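Local coordinates for protein histidine phosphotransferase (Caulobacter crescentus, PDB 2OOC) that probably relays phosphoryl groups as an Hpt-type histidine phosphotransfer protein in the signalling that controls stalk biogenesis, at residues A[70-75]-A[87-92]. Residues are numbered along the deposited sequence; the frame is centred on the assembly and turned at random.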
loop_
_atom_site.group_PDB
_atom_site.type_symbol
_atom_site.label_atom_id
_atom_site.label_comp_id
_atom_site.label_asym_id
_atom_site.label_seq_id
_atom_site.Cartn_x
_atom_site.Cartn_y
_atom_site.Cartn_z
ATOM N N ASN A 70 -2.470 -4.891 -6.994
ATOM C CA ASN A 70 -1.263 -5.559 -7.484
ATOM C C ASN A 70 -0.320 -5.946 -6.325
ATOM O O ASN A 70 0.173 -7.052 -6.272
ATOM C CB ASN A 70 -0.516 -4.685 -8.460
ATOM C CG ASN A 70 0.876 -5.299 -8.853
ATOM O OD1 ASN A 70 0.936 -6.362 -9.531
ATOM N ND2 ASN A 70 1.978 -4.660 -8.397
ATOM N N LEU A 71 -0.122 -5.023 -5.366
ATOM C CA LEU A 71 0.691 -5.321 -4.202
ATOM C C LEU A 71 0.135 -6.503 -3.434
ATOM O O LEU A 71 0.827 -7.392 -2.980
ATOM C CB LEU A 71 0.814 -4.087 -3.353
ATOM C CG LEU A 71 1.390 -4.217 -1.952
ATOM C CD1 LEU A 71 2.823 -4.760 -2.061
ATOM C CD2 LEU A 71 1.402 -2.872 -1.188
ATOM N N GLY A 72 -1.181 -6.530 -3.223
ATOM C CA GLY A 72 -1.807 -7.662 -2.609
ATOM C C GLY A 72 -1.512 -8.975 -3.302
ATOM O O GLY A 72 -1.190 -9.947 -2.640
ATOM N N GLU A 73 -1.597 -8.975 -4.612
ATOM C CA GLU A 73 -1.274 -10.172 -5.403
ATOM C C GLU A 73 0.151 -10.592 -5.259
ATOM O O GLU A 73 0.439 -11.768 -5.148
ATOM C CB GLU A 73 -1.604 -9.985 -6.878
ATOM C CG GLU A 73 -3.077 -9.836 -7.143
ATOM N N VAL A 74 1.083 -9.649 -5.338
ATOM C CA VAL A 74 2.493 -9.934 -5.176
ATOM C C VAL A 74 2.749 -10.544 -3.807
ATOM O O VAL A 74 3.477 -11.520 -3.647
ATOM C CB VAL A 74 3.338 -8.687 -5.385
ATOM C CG1 VAL A 74 4.791 -9.027 -5.070
ATOM C CG2 VAL A 74 3.228 -8.142 -6.823
ATOM N N CYS A 75 2.112 -10.025 -2.774
ATOM C CA CYS A 75 2.243 -10.608 -1.461
ATOM C C CYS A 75 1.725 -12.048 -1.399
ATOM O O CYS A 75 2.340 -12.858 -0.755
ATOM C CB CYS A 75 1.482 -9.807 -0.431
ATOM S SG CYS A 75 2.218 -8.184 -0.007
ATOM N N GLY A 87 10.496 -8.491 -4.721
ATOM C CA GLY A 87 9.314 -8.218 -5.514
ATOM C C GLY A 87 8.206 -7.535 -4.701
ATOM O O GLY A 87 7.473 -6.656 -5.177
ATOM N N VAL A 88 8.048 -7.967 -3.446
ATOM C CA VAL A 88 7.147 -7.277 -2.519
ATOM C C VAL A 88 7.578 -5.826 -2.263
ATOM O O VAL A 88 6.767 -4.914 -2.347
ATOM C CB VAL A 88 6.996 -8.031 -1.190
ATOM C CG1 VAL A 88 5.994 -7.332 -0.276
ATOM C CG2 VAL A 88 6.505 -9.483 -1.484
ATOM N N ARG A 89 8.871 -5.626 -2.006
ATOM C CA ARG A 89 9.388 -4.300 -1.779
ATOM C C ARG A 89 9.156 -3.357 -2.945
ATOM O O ARG A 89 8.763 -2.209 -2.756
ATOM C CB ARG A 89 10.876 -4.336 -1.402
ATOM C CG ARG A 89 11.139 -4.987 -0.087
ATOM C CD ARG A 89 12.459 -4.587 0.490
ATOM N NE ARG A 89 13.537 -4.922 -0.454
ATOM C CZ ARG A 89 14.127 -6.098 -0.567
ATOM N NH1 ARG A 89 13.810 -7.100 0.230
ATOM N NH2 ARG A 89 15.086 -6.303 -1.487
ATOM N N THR A 90 9.388 -3.850 -4.166
ATOM C CA THR A 90 9.230 -2.960 -5.323
ATOM C C THR A 90 7.762 -2.696 -5.660
ATOM O O THR A 90 7.441 -1.589 -6.058
ATOM C CB THR A 90 10.017 -3.452 -6.493
ATOM O OG1 THR A 90 9.555 -4.713 -6.920
ATOM C CG2 THR A 90 11.522 -3.547 -6.223
ATOM N N ALA A 91 6.873 -3.667 -5.383
ATOM C CA ALA A 91 5.414 -3.451 -5.467
ATOM C C ALA A 91 4.939 -2.428 -4.432
ATOM O O ALA A 91 4.122 -1.573 -4.723
ATOM C CB ALA A 91 4.629 -4.776 -5.312
ATOM N N LEU A 92 5.537 -2.484 -3.227
ATOM C CA LEU A 92 5.226 -1.561 -2.151
ATOM C C LEU A 92 5.708 -0.142 -2.524
ATOM O O LEU A 92 4.980 0.838 -2.390
ATOM C CB LEU A 92 5.836 -2.022 -0.846
ATOM C CG LEU A 92 5.541 -1.110 0.360
ATOM C CD1 LEU A 92 4.004 -0.773 0.572
ATOM C CD2 LEU A 92 6.133 -1.701 1.683
HETATM O O HOH W 1 2.135 -2.179 -6.603
#
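Two consecutive antiparallel helices of the Hpt helical bundle, 69-79 and 85-111, meet here through A91, whose methyl points into the partner helix between L71 and V74. The short segments lie 9.1 Å apart axis to axis with their directions at 172°, and the L71 and A91 CA atoms come to 5.2 Å. L71 CD1 touches A91 CB at 3.7 Å, and V74 CG2 meets the same methyl from a different direction. With CG of L71 swung opposite its own N (chi1 168°), the isobutyl end reaches over to the neighbouring helix: CD1 lies against L92 N, a backbone N whose hydrogen bond goes to V88 O, and CD2 meets L92 CD1 at 3.8 Å, the two leucine side chains crossing at a slant. One turn further along, V74 divides its branches. CG1, anti to the backbone N at chi1 175°, rests on the G87 carbonyl, 3.6 Å from its O, and also meets V88 CG2 at 4.0 Å. C75 SG packs on V88 CG1 at 3.9 Å. At the exposed margin a water ties the helices together, accepting from N70 ND2 and donating to A91 O at 2.8 Å. L71 also packs on V59 and A63 of helix 52-66, and both L71 and L92 reach F34 of helix 24-41. Cutting L71 back to an alanine would probably open a gap beside A91 and L92 and leave F34 without one apolar neighbour. A91 and G87 let the two helices of this hairpin come close, while L71, joined by L92 at F34, ties the pair to helices 24-41 and 52-66, consistent with the antiparallel four-helix bundle of Hpt domains.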